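Local coordinates for glycosyl hydrolase family 2, TIM barrel domain protein (PDB 6DXU) that probably hydrolyses beta-glucuronides as a family 2 glycoside hydrolase, a beta-glucuronidase of a human gut bacterium, at residues L452-M455 and A456-D460; L409-M412 and I413-H417. All blocks are in the same frame, centred on the assembly; numbering follows the deposited sequence.

Contact 1: residues L452-M455 and A456-D460; sequences LHDM and AHRLD
Ala-456 starts the last turn of its helix by giving its N-H to Leu-452 O, 2.9 Å away. Its methyl side packs on Ile-413 of helix 399-416 and on Thr-465 of strand 464-468.

His-457 N repeats the bond one residue on, reaching His-453 O at 3.1 Å. The two imidazoles then meet one turn apart: His-457 CD2 sits over one face of the His-453 ring, offset toward its rim, 3.3 Å from His-453 CE1, the planes at an oblique 52°. With CG of His-453 anti to its own N (chi1 170°), that ring leans toward the following turn and meets its neighbour. Each ring is also held by a polar partner, His-453 ND1 by Thr-465 OG1 and His-457 NE2 by Asp-478 OD2. Replacing His-453 with an alanine would probably leave the Thr-465 hydroxyl without this mate and open a gap beside the His-457 ring, leaving it more reliant on its bond to Asp-478.

All this belongs to helix 442-459, which links strands 422-429 and 464-468 in a beta-alpha-beta crossover of the TIM barrel.

Arg-458 N bonds to Asp-454 O at 2.9 Å, and its side chain bends at chi2 and chi3 to fold back along the helix. The guanidinium lays one face over the peptide joining Asp-454 and Met-455, with Asp-454 C 3.6 Å from its plane. Asp-264 of the second subunit meets both polar ends: its N-H bonds to Asp-454 OD2, and its carboxylate pairs with Arg-458 NH1, an atom whose placing is doubtful.

Leu-459 N closes the series on Met-455 O at 2.8 Å, while Leu-459 CD1 lies alongside Met-455 CG, 3.9 Å away.

Asp-460 leaves helical geometry, yet its N still bonds to Ala-456 O.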
# COMPACT_ATOMS: atom_id res chain seq x y z
N LEU D 452 26.65 -6.19 -10.63
CA LEU D 452 27.33 -4.95 -10.25
C LEU D 452 28.58 -4.70 -11.11
O LEU D 452 28.82 -3.57 -11.55
CB LEU D 452 27.73 -4.99 -8.77
CG LEU D 452 26.63 -5.03 -7.70
CD1 LEU D 452 27.25 -5.21 -6.31
CD2 LEU D 452 25.80 -3.76 -7.75
N HIS D 453 29.40 -5.72 -11.30
CA HIS D 453 30.56 -5.60 -12.20
C HIS D 453 30.12 -5.14 -13.58
O HIS D 453 30.74 -4.25 -14.19
CB HIS D 453 31.30 -6.94 -12.28
CG HIS D 453 32.36 -6.99 -13.35
ND1 HIS D 453 33.65 -6.57 -13.12
CD2 HIS D 453 32.32 -7.42 -14.63
CE1 HIS D 453 34.37 -6.73 -14.23
NE2 HIS D 453 33.58 -7.25 -15.16
N ASP D 454 29.07 -5.76 -14.12
CA ASP D 454 28.61 -5.39 -15.45
C ASP D 454 28.12 -3.95 -15.46
O ASP D 454 28.35 -3.22 -16.43
CB ASP D 454 27.49 -6.33 -15.90
CG ASP D 454 27.99 -7.74 -16.19
OD1 ASP D 454 29.22 -7.91 -16.36
OD2 ASP D 454 27.15 -8.66 -16.26
N MET D 455 27.44 -3.52 -14.40
CA MET D 455 26.96 -2.14 -14.35
C MET D 455 28.12 -1.15 -14.31
O MET D 455 28.08 -0.12 -14.98
CB MET D 455 26.04 -1.94 -13.14
CG MET D 455 25.45 -0.53 -13.03
SD MET D 455 24.44 -0.31 -11.52
CE MET D 455 24.02 -2.01 -11.23
N ALA D 456 29.15 -1.44 -13.51
CA ALA D 456 30.31 -0.54 -13.45
C ALA D 456 30.94 -0.37 -14.83
O ALA D 456 31.27 0.75 -15.23
CB ALA D 456 31.35 -1.07 -12.46
N HIS D 457 31.12 -1.47 -15.56
CA HIS D 457 31.72 -1.39 -16.89
C HIS D 457 30.78 -0.74 -17.89
O HIS D 457 31.25 -0.05 -18.81
CB HIS D 457 32.19 -2.77 -17.34
CG HIS D 457 33.52 -3.15 -16.78
ND1 HIS D 457 34.71 -2.68 -17.32
CD2 HIS D 457 33.86 -3.84 -15.66
CE1 HIS D 457 35.72 -3.12 -16.59
NE2 HIS D 457 35.23 -3.82 -15.58
N ARG D 458 29.47 -0.93 -17.71
CA ARG D 458 28.50 -0.23 -18.55
C ARG D 458 28.61 1.28 -18.32
O ARG D 458 28.62 2.06 -19.27
CB ARG D 458 27.09 -0.74 -18.24
CG ARG D 458 26.30 -1.39 -19.37
CD ARG D 458 25.40 -2.61 -18.96
NE ARG D 458 24.99 -2.73 -17.55
CZ ARG D 458 24.78 -3.91 -16.95
NH1 ARG D 458 24.96 -5.03 -17.65
NH2 ARG D 458 24.39 -4.00 -15.67
N LEU D 459 28.76 1.70 -17.06
CA LEU D 459 28.82 3.12 -16.75
C LEU D 459 30.19 3.73 -17.06
O LEU D 459 30.27 4.90 -17.47
CB LEU D 459 28.47 3.33 -15.27
CG LEU D 459 27.01 3.08 -14.93
CD1 LEU D 459 26.79 3.15 -13.42
CD2 LEU D 459 26.16 4.13 -15.66
N ASP D 460 31.27 2.99 -16.84
CA ASP D 460 32.61 3.59 -16.93
C ASP D 460 33.61 2.46 -17.19
O ASP D 460 34.16 1.89 -16.25
CB ASP D 460 32.95 4.33 -15.64
CG ASP D 460 34.37 4.87 -15.64
OD1 ASP D 460 34.97 5.03 -16.74
OD2 ASP D 460 34.89 5.13 -14.54

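Contact 2: residues L409-M412 and I413-H417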
# COMPACT_ATOMS: atom_id res chain seq x y z
N LEU D 409 26.17 2.17 -6.23
CA LEU D 409 27.25 2.00 -7.20
C LEU D 409 27.13 3.01 -8.32
O LEU D 409 28.10 3.69 -8.68
CB LEU D 409 27.25 0.57 -7.74
CG LEU D 409 28.28 0.24 -8.84
CD1 LEU D 409 29.72 0.46 -8.36
CD2 LEU D 409 28.10 -1.18 -9.36
N ALA D 410 25.92 3.14 -8.89
CA ALA D 410 25.70 4.10 -9.97
C ALA D 410 25.96 5.52 -9.50
O ALA D 410 26.63 6.30 -10.19
CB ALA D 410 24.27 3.96 -10.52
N ASN D 411 25.47 5.88 -8.31
CA ASN D 411 25.69 7.22 -7.80
C ASN D 411 27.18 7.51 -7.62
O ASN D 411 27.66 8.59 -7.99
CB ASN D 411 24.95 7.41 -6.46
CG ASN D 411 23.45 7.65 -6.63
OD1 ASN D 411 22.96 7.84 -7.74
ND2 ASN D 411 22.72 7.63 -5.51
N MET D 412 27.93 6.55 -7.07
CA MET D 412 29.35 6.77 -6.83
C MET D 412 30.10 7.00 -8.14
O MET D 412 30.95 7.90 -8.24
CB MET D 412 29.93 5.56 -6.08
CG MET D 412 31.42 5.64 -5.85
SD MET D 412 32.01 4.25 -4.87
CE MET D 412 31.77 2.87 -6.00
N ILE D 413 29.83 6.17 -9.14
CA ILE D 413 30.53 6.29 -10.42
C ILE D 413 30.14 7.58 -11.12
O ILE D 413 31.01 8.33 -11.58
CB ILE D 413 30.23 5.07 -11.31
CG1 ILE D 413 30.84 3.82 -10.66
CG2 ILE D 413 30.78 5.30 -12.73
CD1 ILE D 413 30.48 2.51 -11.35
N VAL D 414 28.85 7.89 -11.17
CA VAL D 414 28.38 9.12 -11.79
C VAL D 414 28.95 10.34 -11.07
O VAL D 414 29.41 11.30 -11.70
CB VAL D 414 26.84 9.15 -11.81
CG1 VAL D 414 26.32 10.55 -12.12
CG2 VAL D 414 26.31 8.16 -12.85
N GLN D 415 28.95 10.32 -9.73
CA GLN D 415 29.38 11.50 -9.00
C GLN D 415 30.89 11.70 -9.02
O GLN D 415 31.34 12.85 -9.04
CB GLN D 415 28.88 11.45 -7.55
CG GLN D 415 27.37 11.66 -7.49
CD GLN D 415 26.78 11.32 -6.15
OE1 GLN D 415 27.48 11.29 -5.14
NE2 GLN D 415 25.46 11.09 -6.12
N HIS D 416 31.69 10.63 -9.02
CA HIS D 416 33.15 10.76 -8.92
C HIS D 416 33.87 10.42 -10.22
O HIS D 416 35.11 10.32 -10.23
CB HIS D 416 33.68 9.88 -7.79
CG HIS D 416 33.32 10.40 -6.43
ND1 HIS D 416 33.55 9.69 -5.27
CD2 HIS D 416 32.75 11.57 -6.06
CE1 HIS D 416 33.10 10.39 -4.24
NE2 HIS D 416 32.63 11.54 -4.69
N HIS D 417 33.13 10.28 -11.32
CA HIS D 417 33.70 9.88 -12.61
C HIS D 417 34.86 10.75 -13.05
O HIS D 417 35.81 10.27 -13.69
CB HIS D 417 32.60 9.93 -13.67
CG HIS D 417 33.10 9.83 -15.07
ND1 HIS D 417 33.45 10.93 -15.81
CD2 HIS D 417 33.24 8.76 -15.89
CE1 HIS D 417 33.84 10.55 -17.02
NE2 HIS D 417 33.72 9.23 -17.09
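The C-terminal turns of helix 399-416, the connection between strands 384-388 and 422-429 in a beta-alpha-beta unit of the TIM barrel, bring Leu-409 against Ile-413 and Asn-411 against Gln-415. The two aliphatic chains run side by side, CD1 of Leu-409 lying 3.7 Å from CD1 of Ile-413. Ile-413 CG1 stands anti to the carbonyl carbon (chi1 -66°), which turns that branch back over Leu-409 O, 3.4 Å away, and carries CD1 on to the leucine. This pair faces helix 442-459, where Leu-452 touches Leu-409, and strand 422-429, where Leu-427 meets Leu-409 and Trp-425 meets Ile-413.

On another side of the helix, Asn-411 and Gln-415 point the same way with their amide planes only 19° apart. They do not bond to each other: Gln-415 NE2 comes alongside Asn-411 CB at 3.7 Å. Their polar ends look outward to other partners, Asn-411 ND2 to Asp-136, Gln-415 NE2 to the carbonyl of Ser-137 and Gln-415 OE1 to Gln-369. The glutamine's aliphatic part crosses close by the backbone, its CG 3.1 Å from Asn-411 O.

That same carbonyl accepts the N-H of Gln-415 at 2.8 Å. Ile-413 and Val-414 bond in the same i to i+4 pattern to Leu-409 O and Ala-410 O. The last bond is the least straight: His-416 N reaches Met-412 O at 2.9 Å, with the donor tilted 30° from the carbonyl plane. His-416 ND1 is held by Glu-387.

The chemistry divides the helix by side: plain hydrocarbon faces helix 442-459 and strand 422-429, whereas the Gln-415 amide is gripped at both ends, by Ser-137 O and Gln-369, which is likely to fix its rotation, and the Asn-411 amide is held through ND2 by the Asp-136 carboxylate.

Going from the N terminus, contact 2 comes first, at the end of helix 399-416, and contact 1 follows at the end of helix 442-459, with strand 422-429 between them. Neither closes a long loop: each spans a single helical stretch, so they stand in series without nesting or crossing. Their centres are 11 Å apart, and the two helices pack directly. Leu-409 CD2 touches Leu-452 O at 3.3 Å, and Ala-410 CA meets Leu-459 CD1 at 3.7 Å. Ile-413 also packs on Asp-460, just past the helix end. Together they join two successive helices of the TIM barrel, and contact 1 alone extends to the second subunit.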